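Local coordinates for gamma-glutamyl-gamma-aminobutyrate hydrolase PuuD (Escherichia coli, PDB 6VTV), which hydrolyses the gamma-glutamyl linkage of gamma-glutamyl-gamma-aminobutyrate, releasing 4-aminobutanoate and glutamate in the last step of the route from putrescine to 4-aminobutanoate, at residues B[111-122]-B[217-228]; B[191-201]-B[208-216]. One frame throughout, in Å; residues are numbered along the deposited sequence. Where two conformers were deposited one is given.

Interaction 1: residues B[111-122]-B[217-228]; sequences RIPIFAICRGLQ and HPFALGVQWHPE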
loop_
_atom_site.group_PDB
_atom_site.type_symbol
_atom_site.label_atom_id
_atom_site.label_comp_id
_atom_site.label_asym_id
_atom_site.label_seq_id
_atom_site.Cartn_x
_atom_site.Cartn_y
_atom_site.Cartn_z
ATOM N N ARG B 111 -10.764 10.391 17.978
ATOM C CA ARG B 111 -9.961 9.776 19.039
ATOM C C ARG B 111 -9.387 8.431 18.596
ATOM O O ARG B 111 -9.269 7.492 19.387
ATOM C CB ARG B 111 -10.769 9.643 20.334
ATOM C CG ARG B 111 -11.601 10.881 20.645
ATOM C CD ARG B 111 -11.974 11.008 22.118
ATOM N NE ARG B 111 -11.954 9.735 22.831
ATOM C CZ ARG B 111 -11.359 9.550 24.005
ATOM N NH1 ARG B 111 -10.735 10.556 24.601
ATOM N NH2 ARG B 111 -11.390 8.357 24.586
ATOM N N ILE B 112 -9.028 8.341 17.323
ATOM C CA ILE B 112 -8.363 7.147 16.796
ATOM C C ILE B 112 -6.877 7.225 17.139
ATOM O O ILE B 112 -6.259 8.279 16.927
ATOM C CB ILE B 112 -8.572 7.039 15.288
ATOM C CG1 ILE B 112 -10.064 6.972 14.955
ATOM C CG2 ILE B 112 -7.843 5.825 14.728
ATOM C CD1 ILE B 112 -10.359 7.082 13.475
ATOM N N PRO B 113 -6.281 6.156 17.666
ATOM C CA PRO B 113 -4.858 6.208 18.021
ATOM C C PRO B 113 -3.982 6.497 16.810
ATOM O O PRO B 113 -4.244 6.026 15.701
ATOM C CB PRO B 113 -4.584 4.813 18.594
ATOM C CG PRO B 113 -5.915 4.341 19.079
ATOM C CD PRO B 113 -6.914 4.901 18.106
ATOM N N ILE B 114 -2.937 7.289 17.035
ATOM C CA ILE B 114 -1.979 7.662 16.001
ATOM C C ILE B 114 -0.575 7.378 16.511
ATOM O O ILE B 114 -0.241 7.706 17.656
ATOM C CB ILE B 114 -2.108 9.148 15.600
ATOM C CG1 ILE B 114 -3.554 9.497 15.244
ATOM C CG2 ILE B 114 -1.176 9.474 14.442
ATOM C CD1 ILE B 114 -3.772 10.974 14.993
ATOM N N PHE B 115 0.247 6.767 15.662
ATOM C CA PHE B 115 1.671 6.602 15.923
ATOM C C PHE B 115 2.432 7.124 14.716
ATOM O O PHE B 115 2.268 6.610 13.605
ATOM C CB PHE B 115 2.031 5.141 16.203
ATOM C CG PHE B 115 3.450 4.946 16.654
ATOM C CD1 PHE B 115 4.041 5.844 17.530
ATOM C CD2 PHE B 115 4.194 3.865 16.210
ATOM C CE1 PHE B 115 5.347 5.671 17.949
ATOM C CE2 PHE B 115 5.501 3.685 16.627
ATOM C CZ PHE B 115 6.077 4.589 17.498
ATOM N N ALA B 116 3.258 8.143 14.934
ATOM C CA ALA B 116 3.935 8.859 13.864
ATOM C C ALA B 116 5.444 8.769 14.042
ATOM O O ALA B 116 5.952 8.866 15.163
ATOM C CB ALA B 116 3.491 10.321 13.832
ATOM N N ILE B 117 6.156 8.587 12.932
ATOM C CA ILE B 117 7.598 8.367 12.934
ATOM C C ILE B 117 8.257 9.400 12.028
ATOM O O ILE B 117 7.883 9.533 10.856
ATOM C CB ILE B 117 7.955 6.941 12.476
ATOM C CG1 ILE B 117 7.464 5.909 13.496
ATOM C CG2 ILE B 117 9.459 6.810 12.249
ATOM C CD1 ILE B 117 7.787 4.476 13.120
ATOM N N CYS B 118 9.239 10.123 12.577
ATOM C CA CYS B 118 10.088 11.057 11.840
ATOM C C CYS B 118 9.258 12.096 11.090
ATOM O O CYS B 118 8.820 13.085 11.686
ATOM C CB CYS B 118 11.012 10.297 10.880
ATOM S SG CYS B 118 12.270 11.322 10.073
ATOM N N ARG B 119 9.036 11.893 9.788
ATOM C CA ARG B 119 8.175 12.812 9.048
ATOM C C ARG B 119 6.774 12.850 9.640
ATOM O O ARG B 119 6.107 13.890 9.592
ATOM C CB ARG B 119 8.111 12.420 7.571
ATOM C CG ARG B 119 7.422 13.457 6.696
ATOM C CD ARG B 119 6.774 12.811 5.488
ATOM N NE ARG B 119 6.848 13.668 4.311
ATOM C CZ ARG B 119 5.889 14.507 3.936
ATOM N NH1 ARG B 119 4.775 14.606 4.648
ATOM N NH2 ARG B 119 6.044 15.247 2.849
ATOM N N GLY B 120 6.312 11.730 10.198
ATOM C CA GLY B 120 5.007 11.717 10.836
ATOM C C GLY B 120 4.932 12.656 12.025
ATOM O O GLY B 120 3.932 13.353 12.212
ATOM N N LEU B 121 5.978 12.670 12.857
ATOM C CA LEU B 121 6.030 13.629 13.957
ATOM C C LEU B 121 5.947 15.055 13.431
ATOM O O LEU B 121 5.203 15.886 13.963
ATOM C CB LEU B 121 7.305 13.429 14.780
ATOM C CG LEU B 121 7.648 14.514 15.811
ATOM C CD1 LEU B 121 8.227 13.896 17.072
ATOM C CD2 LEU B 121 8.621 15.551 15.251
ATOM N N GLN B 122 6.714 15.355 12.381
ATOM C CA GLN B 122 6.657 16.679 11.774
ATOM C C GLN B 122 5.284 16.953 11.175
ATOM O O GLN B 122 4.815 18.097 11.196
ATOM C CB GLN B 122 7.753 16.811 10.715
ATOM C CG GLN B 122 9.158 16.597 11.270
ATOM C CD GLN B 122 10.199 16.400 10.184
ATOM O OE1 GLN B 122 9.867 16.281 9.006
ATOM N NE2 GLN B 122 11.467 16.363 10.578
ATOM N N HIS B 217 -6.025 13.422 23.988
ATOM C CA HIS B 217 -6.236 12.315 23.076
ATOM C C HIS B 217 -5.700 11.036 23.708
ATOM O O HIS B 217 -4.633 11.060 24.330
ATOM C CB HIS B 217 -5.541 12.562 21.727
ATOM C CG HIS B 217 -5.898 11.564 20.668
ATOM N ND1 HIS B 217 -5.362 10.294 20.632
ATOM C CD2 HIS B 217 -6.736 11.648 19.608
ATOM C CE1 HIS B 217 -5.855 9.639 19.596
ATOM N NE2 HIS B 217 -6.691 10.439 18.957
ATOM N N PRO B 218 -6.419 9.915 23.584
ATOM C CA PRO B 218 -5.963 8.684 24.257
ATOM C C PRO B 218 -4.553 8.266 23.879
ATOM O O PRO B 218 -3.779 7.860 24.754
ATOM C CB PRO B 218 -7.000 7.641 23.815
ATOM C CG PRO B 218 -8.207 8.432 23.466
ATOM C CD PRO B 218 -7.707 9.725 22.897
ATOM N N PHE B 219 -4.190 8.361 22.599
ATOM C CA PHE B 219 -2.862 7.929 22.157
ATOM C C PHE B 219 -2.612 8.522 20.767
ATOM O O PHE B 219 -2.975 7.922 19.756
ATOM C CB PHE B 219 -2.745 6.418 22.140
ATOM C CG PHE B 219 -1.338 5.918 21.965
ATOM C CD1 PHE B 219 -0.762 5.846 20.707
ATOM C CD2 PHE B 219 -0.594 5.513 23.061
ATOM C CE1 PHE B 219 0.530 5.387 20.545
ATOM C CE2 PHE B 219 0.700 5.052 22.904
ATOM C CZ PHE B 219 1.261 4.988 21.644
ATOM N N ALA B 220 -1.982 9.694 20.737
ATOM C CA ALA B 220 -1.551 10.333 19.494
ATOM C C ALA B 220 -0.089 10.715 19.697
ATOM O O ALA B 220 0.216 11.841 20.092
ATOM C CB ALA B 220 -2.421 11.536 19.150
ATOM N N LEU B 221 0.807 9.769 19.427
ATOM C CA LEU B 221 2.219 9.897 19.753
ATOM C C LEU B 221 3.056 10.021 18.488
ATOM O O LEU B 221 2.818 9.321 17.499
ATOM C CB LEU B 221 2.694 8.691 20.570
ATOM C CG LEU B 221 4.197 8.565 20.826
ATOM C CD1 LEU B 221 4.675 9.654 21.776
ATOM C CD2 LEU B 221 4.533 7.184 21.366
ATOM N N GLY B 222 4.033 10.913 18.526
ATOM C CA GLY B 222 5.008 11.023 17.454
ATOM C C GLY B 222 6.415 10.992 18.010
ATOM O O GLY B 222 6.680 11.527 19.086
ATOM N N VAL B 223 7.312 10.339 17.274
ATOM C CA VAL B 223 8.724 10.294 17.625
ATOM C C VAL B 223 9.537 10.716 16.410
ATOM O O VAL B 223 9.157 10.460 15.263
ATOM C CB VAL B 223 9.168 8.899 18.130
ATOM C CG1 VAL B 223 8.336 8.477 19.332
ATOM C CG2 VAL B 223 9.071 7.861 17.022
ATOM N N GLN B 224 10.658 11.391 16.670
ATOM C CA GLN B 224 11.499 11.896 15.593
ATOM C C GLN B 224 12.476 10.848 15.075
ATOM O O GLN B 224 12.908 10.938 13.920
ATOM C CB GLN B 224 12.256 13.141 16.068
ATOM C CG GLN B 224 13.122 13.812 15.011
ATOM C CD GLN B 224 12.318 14.373 13.854
ATOM O OE1 GLN B 224 11.742 15.459 13.948
ATOM N NE2 GLN B 224 12.279 13.636 12.748
ATOM N N TRP B 225 12.817 9.854 15.889
ATOM C CA TRP B 225 13.736 8.806 15.473
ATOM C C TRP B 225 12.969 7.717 14.724
ATOM O O TRP B 225 11.792 7.871 14.387
ATOM C CB TRP B 225 14.496 8.259 16.679
ATOM C CG TRP B 225 13.639 7.659 17.752
ATOM C CD1 TRP B 225 13.309 6.343 17.896
ATOM C CD2 TRP B 225 13.027 8.347 18.850
ATOM N NE1 TRP B 225 12.520 6.170 19.007
ATOM C CE2 TRP B 225 12.332 7.385 19.611
ATOM C CE3 TRP B 225 12.994 9.685 19.262
ATOM C CZ2 TRP B 225 11.613 7.717 20.759
ATOM C CZ3 TRP B 225 12.279 10.012 20.402
ATOM C CH2 TRP B 225 11.599 9.032 21.136
ATOM N N HIS B 226 13.639 6.594 14.451
ATOM C CA HIS B 226 13.092 5.511 13.636
ATOM C C HIS B 226 13.028 4.236 14.470
ATOM O O HIS B 226 13.942 3.398 14.416
ATOM C CB HIS B 226 13.928 5.294 12.376
ATOM C CG HIS B 226 13.672 6.305 11.302
ATOM N ND1 HIS B 226 13.045 5.987 10.117
ATOM C CD2 HIS B 226 13.959 7.627 11.232
ATOM C CE1 HIS B 226 12.955 7.068 9.364
ATOM N NE2 HIS B 226 13.503 8.077 10.017
ATOM N N PRO B 227 11.956 4.047 15.246
ATOM C CA PRO B 227 11.820 2.802 16.017
ATOM C C PRO B 227 11.447 1.597 15.168
ATOM O O PRO B 227 11.520 0.467 15.666
ATOM C CB PRO B 227 10.714 3.136 17.023
ATOM C CG PRO B 227 9.875 4.156 16.320
ATOM C CD PRO B 227 10.805 4.949 15.433
ATOM N N GLU B 228 11.054 1.796 13.908
ATOM C CA GLU B 228 10.716 0.667 13.049
ATOM C C GLU B 228 11.939 -0.151 12.657
ATOM O O GLU B 228 11.789 -1.297 12.219
ATOM C CB GLU B 228 9.999 1.161 11.790
ATOM C CG GLU B 228 10.935 1.595 10.671
ATOM C CD GLU B 228 11.465 3.006 10.858
ATOM O OE1 GLU B 228 11.140 3.639 11.883
ATOM O OE2 GLU B 228 12.207 3.483 9.972
#
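Strands 114-117 and 220-223 run parallel in the central sheet of a class I glutamine amidotransferase-like fold; the first runs directly into the predicted nucleophile Cys-118, the second into the loop bearing His-226 and Glu-228. Five backbone hydrogen bonds join them, from Ile-114 N to Phe-219 O at 2.8 Å through to Cys-118 N with Val-223 O at 2.7 Å. The last bond lies beyond the paired strand residues and fixes the backbone of Cys-118, which sits with positive phi (55°) at the N-cap of helix 119-127: the nucleophile elbow.

Apolar packing occupies the face carrying Phe-115, Ile-117, Leu-221 and Val-223. With CG anti to the backbone N (chi1 -172°), the Phe-115 ring lies alongside Leu-221, CE1 touching CD2 at 3.8 Å, while Ile-117 CD1 meets Pro-227 CD at 3.8 Å. The other face bears Ile-114, Ala-116 and Ala-220; at Gly-222, without a side chain, helix 119-127 comes close and Leu-121 CD1 reaches Gly-222 O at 3.5 Å. At the far end, Pro-218 CG rests over one face of the Arg-111 guanidinium.

Polar side chains gather beyond the strand ends. A weak bond runs from Gln-122 NE2 to Gln-224 OE1, their amide planes 56° apart. Ile-117 CG2 lies over one face of the His-226 ring, whose ND1 donates in the ring plane to the syn lone pair of Glu-228 OE2 at 2.6 Å, an oxygen also salt-bridged to Lys-34. Consistent with a Cys-His-Glu triad, the ring's other nitrogen, NE2, stands 3.5 Å from Cys-118 SG.

Interaction 2: residues B[191-201]-B[208-216]; sequences AKVVSPRLRVE and LVEAVSVIN. With MN (manganese (II) ion), chain D.
The guanidinium of Arg-199 has Ile-215 CG1 over one face, offset toward the rim, and Ser-213 at its edge. The arginine side chain starts out opposite its own N (chi1 156°) and bends at chi3, bringing NH1 to Ser-213 OG; the bond is weak in angle and its 2.5 Å length is doubtful, since this arginine has two conformers. The Ser-213 hydroxyl donates in turn to Glu-201 OE2 at 2.8 Å, on the anti lone pair of that oxygen. Backbone N-H groups of Leu-170 and Leu-171, in helix 170-174, also bond to the Glu-201 carboxylate, so this buried acid probably has its charge well compensated.

Arg-199 and Ser-213 form an antiparallel hydrogen-bonded pair. Arg-199 N points almost straight at Ser-213 O, 2.7 Å away, whereas Glu-201 N approaches Ala-211 O from above the carbonyl plane at 2.8 Å. On the opposite face, with Val-212 and Val-214, Leu-198 splits its branches: CD1 meets Val-214 CG2 at 3.6 Å, and CD2 meets Val-212 CG2 at 4.0 Å. Val-209 touches Val-200 and Ala-191.

Two waters bridge the backbones of Ala-191 and Val-209, which share no direct backbone bond. A third, linking the carbonyl oxygens of Arg-197 and Ile-215, supplements the direct bond from Ile-215 N to Arg-197 O.

At the far end Glu-210 OE2 binds manganese at 2.2 Å, with His-145, His-161, Ser-185, His-187 and a water completing the site. A classic beta bulge sets Glu-210 and Ala-211 opposite the single residue Ala-202, in a beta hairpin, strands 198-203 and 209-214, that delivers a metal ligand.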
loop_
_atom_site.group_PDB
_atom_site.type_symbol
_atom_site.label_atom_id
_atom_site.label_comp_id
_atom_site.label_asym_id
_atom_site.label_seq_id
_atom_site.Cartn_x
_atom_site.Cartn_y
_atom_site.Cartn_z
ATOM N N ALA B 191 11.177 19.888 14.861
ATOM C CA ALA B 191 10.157 20.754 15.436
ATOM C C ALA B 191 10.764 22.087 15.853
ATOM O O ALA B 191 11.806 22.131 16.514
ATOM C CB ALA B 191 9.499 20.074 16.636
ATOM N N LYS B 192 10.115 23.178 15.452
ATOM C CA LYS B 192 10.529 24.511 15.870
ATOM C C LYS B 192 9.586 25.021 16.950
ATOM O O LYS B 192 9.958 25.101 18.124
ATOM C CB LYS B 192 10.556 25.472 14.679
ATOM C CG LYS B 192 11.045 26.871 15.022
ATOM C CD LYS B 192 11.502 27.618 13.779
ATOM C CE LYS B 192 10.368 27.775 12.779
ATOM N NZ LYS B 192 10.830 28.415 11.514
ATOM N N VAL B 193 8.364 25.365 16.558
ATOM C CA VAL B 193 7.309 25.742 17.489
ATOM C C VAL B 193 6.356 24.564 17.626
ATOM O O VAL B 193 5.919 23.989 16.621
ATOM C CB VAL B 193 6.567 27.002 17.014
ATOM C CG1 VAL B 193 5.214 27.118 17.701
ATOM C CG2 VAL B 193 7.405 28.241 17.277
ATOM N N VAL B 194 6.046 24.194 18.864
ATOM C CA VAL B 194 5.092 23.133 19.158
ATOM C C VAL B 194 3.837 23.772 19.733
ATOM O O VAL B 194 3.915 24.574 20.672
ATOM C CB VAL B 194 5.688 22.090 20.119
ATOM C CG1 VAL B 194 4.599 21.185 20.661
ATOM C CG2 VAL B 194 6.751 21.270 19.403
ATOM N N SER B 195 2.687 23.428 19.160
ATOM C CA SER B 195 1.428 24.023 19.573
ATOM C C SER B 195 1.111 23.668 21.025
ATOM O O SER B 195 1.554 22.631 21.532
ATOM C CB SER B 195 0.297 23.543 18.666
ATOM O OG SER B 195 -0.939 24.141 19.009
ATOM N N PRO B 196 0.349 24.516 21.723
ATOM C CA PRO B 196 -0.143 24.133 23.056
ATOM C C PRO B 196 -1.079 22.934 23.035
ATOM O O PRO B 196 -1.330 22.353 24.098
ATOM C CB PRO B 196 -0.864 25.397 23.546
ATOM C CG PRO B 196 -1.162 26.177 22.304
ATOM C CD PRO B 196 -0.021 25.898 21.376
ATOM N N ARG B 197 -1.603 22.552 21.866
ATOM C CA ARG B 197 -2.371 21.318 21.760
ATOM C C ARG B 197 -1.510 20.087 22.002
ATOM O O ARG B 197 -2.042 19.032 22.363
ATOM C CB ARG B 197 -3.029 21.216 20.381
ATOM C CG ARG B 197 -4.096 22.261 20.106
ATOM C CD ARG B 197 -4.542 22.211 18.652
ATOM N NE ARG B 197 -5.225 20.961 18.332
ATOM C CZ ARG B 197 -5.520 20.564 17.098
ATOM N NH1 ARG B 197 -5.187 21.318 16.059
ATOM N NH2 ARG B 197 -6.144 19.410 16.901
ATOM N N LEU B 198 -0.200 20.200 21.811
ATOM C CA LEU B 198 0.731 19.093 21.950
ATOM C C LEU B 198 1.529 19.227 23.239
ATOM O O LEU B 198 1.791 20.335 23.716
ATOM C CB LEU B 198 1.700 19.036 20.763
ATOM C CG LEU B 198 1.380 18.119 19.583
ATOM C CD1 LEU B 198 -0.082 18.228 19.196
ATOM C CD2 LEU B 198 2.279 18.443 18.397
ATOM N N ARG B 199 1.912 18.085 23.796
ATOM C CA ARG B 199 2.771 18.013 24.968
ATOM C C ARG B 199 4.119 17.429 24.564
ATOM O O ARG B 199 4.178 16.463 23.796
ATOM C CB ARG B 199 2.119 17.159 26.061
ATOM C CG ARG B 199 3.082 16.542 27.058
ATOM C CD ARG B 199 2.537 15.229 27.612
ATOM N NE ARG B 199 1.175 15.358 28.126
ATOM C CZ ARG B 199 0.108 14.781 27.578
ATOM N NH1 ARG B 199 0.239 14.030 26.492
ATOM N NH2 ARG B 199 -1.092 14.954 28.117
ATOM N N VAL B 200 5.200 18.025 25.065
ATOM C CA VAL B 200 6.534 17.548 24.722
ATOM C C VAL B 200 6.815 16.262 25.485
ATOM O O VAL B 200 6.640 16.194 26.709
ATOM C CB VAL B 200 7.587 18.625 25.019
ATOM C CG1 VAL B 200 8.987 18.070 24.818
ATOM C CG2 VAL B 200 7.360 19.840 24.129
ATOM N N GLU B 201 7.245 15.229 24.762
ATOM C CA GLU B 201 7.496 13.922 25.354
ATOM C C GLU B 201 8.971 13.643 25.604
ATOM O O GLU B 201 9.301 12.977 26.590
ATOM C CB GLU B 201 6.921 12.816 24.463
ATOM C CG GLU B 201 5.403 12.745 24.463
ATOM C CD GLU B 201 4.848 12.063 25.699
ATOM O OE1 GLU B 201 5.640 11.464 26.458
ATOM O OE2 GLU B 201 3.620 12.128 25.914
ATOM N N LEU B 208 16.287 20.057 21.279
ATOM C CA LEU B 208 15.373 19.792 20.175
ATOM C C LEU B 208 14.305 18.790 20.594
ATOM O O LEU B 208 14.609 17.751 21.187
ATOM C CB LEU B 208 16.136 19.262 18.962
ATOM C CG LEU B 208 15.283 19.041 17.710
ATOM C CD1 LEU B 208 14.997 20.364 17.009
ATOM C CD2 LEU B 208 15.940 18.054 16.758
ATOM N N VAL B 209 13.050 19.104 20.278
ATOM C CA VAL B 209 11.950 18.203 20.596
ATOM C C VAL B 209 12.042 16.977 19.696
ATOM O O VAL B 209 12.039 17.090 18.464
ATOM C CB VAL B 209 10.599 18.912 20.438
ATOM C CG1 VAL B 209 9.467 17.919 20.599
ATOM C CG2 VAL B 209 10.473 20.039 21.453
ATOM N N GLU B 210 12.133 15.798 20.309
ATOM C CA GLU B 210 12.249 14.545 19.576
ATOM C C GLU B 210 11.011 13.666 19.696
ATOM O O GLU B 210 10.948 12.621 19.040
ATOM C CB GLU B 210 13.484 13.766 20.050
ATOM C CG GLU B 210 14.805 14.311 19.524
ATOM C CD GLU B 210 15.278 13.595 18.272
ATOM O OE1 GLU B 210 14.899 12.421 18.079
ATOM O OE2 GLU B 210 16.026 14.206 17.481
ATOM N N ALA B 211 10.030 14.057 20.507
ATOM C CA ALA B 211 8.807 13.284 20.662
ATOM C C ALA B 211 7.716 14.186 21.224
ATOM O O ALA B 211 7.980 15.010 22.101
ATOM C CB ALA B 211 9.023 12.072 21.577
ATOM N N VAL B 212 6.496 14.022 20.710
ATOM C CA VAL B 212 5.341 14.810 21.131
ATOM C C VAL B 212 4.143 13.881 21.285
ATOM O O VAL B 212 4.148 12.738 20.828
ATOM C CB VAL B 212 5.003 15.943 20.138
ATOM C CG1 VAL B 212 6.086 17.001 20.140
ATOM C CG2 VAL B 212 4.796 15.380 18.737
ATOM N N SER B 213 3.102 14.396 21.936
ATOM C CA SER B 213 1.837 13.687 22.030
ATOM C C SER B 213 0.713 14.705 22.160
ATOM O O SER B 213 0.903 15.793 22.709
ATOM C CB SER B 213 1.810 12.702 23.206
ATOM O OG SER B 213 1.562 13.364 24.432
ATOM N N VAL B 214 -0.456 14.343 21.643
ATOM C CA VAL B 214 -1.607 15.239 21.658
ATOM C C VAL B 214 -2.275 15.164 23.025
ATOM O O VAL B 214 -2.652 14.082 23.488
ATOM C CB VAL B 214 -2.599 14.891 20.540
ATOM C CG1 VAL B 214 -3.881 15.693 20.699
ATOM C CG2 VAL B 214 -1.975 15.151 19.180
ATOM N N ILE B 215 -2.421 16.319 23.675
ATOM C CA ILE B 215 -3.133 16.386 24.943
ATOM C C ILE B 215 -4.610 16.104 24.706
ATOM O O ILE B 215 -5.170 16.466 23.661
ATOM C CB ILE B 215 -2.918 17.759 25.602
ATOM C CG1 ILE B 215 -1.425 18.056 25.734
ATOM C CG2 ILE B 215 -3.590 17.823 26.965
ATOM C CD1 ILE B 215 -1.119 19.485 26.125
ATOM N N ASN B 216 -5.245 15.437 25.672
ATOM C CA ASN B 216 -6.666 15.102 25.645
ATOM C C ASN B 216 -7.018 14.122 24.531
ATOM O O ASN B 216 -8.189 13.999 24.158
ATOM C CB ASN B 216 -7.538 16.359 25.540
ATOM C CG ASN B 216 -7.370 17.282 26.734
ATOM O OD1 ASN B 216 -7.252 16.827 27.871
ATOM N ND2 ASN B 216 -7.360 18.585 26.479
HETATM MN MN MN D . 17.537 13.369 16.133
HETATM O O HOH W 1 12.373 21.505 19.198
HETATM O O HOH W 2 12.032 17.451 15.870
HETATM O O HOH W 3 -4.542 18.699 22.579
HETATM O O HOH W 4 -2.437 12.492 26.386
HETATM O O HOH W 5 16.253 11.465 16.148
#

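Interaction 2 is nested along the chain within the loop closed by interaction 1, and their centres lie 11 Å apart. Strands 209-214 and 220-223 are antiparallel neighbours: Gly-222 N lies 2.9 Å from Val-212 O and Gln-224 N 2.7 Å from Glu-210 O, both probable hydrogen bonds. The hairpin thereby continues the sheet that holds the predicted triad. Glu-210 and Gln-224 also touch through their side chains. The side chain of Gln-224 is about 5 Å from the bound manganese (II) ion. Gln-224 NE2 is also 3.5 Å from Cys-118 SG, so this side chain lies between the metal site and the predicted nucleophile.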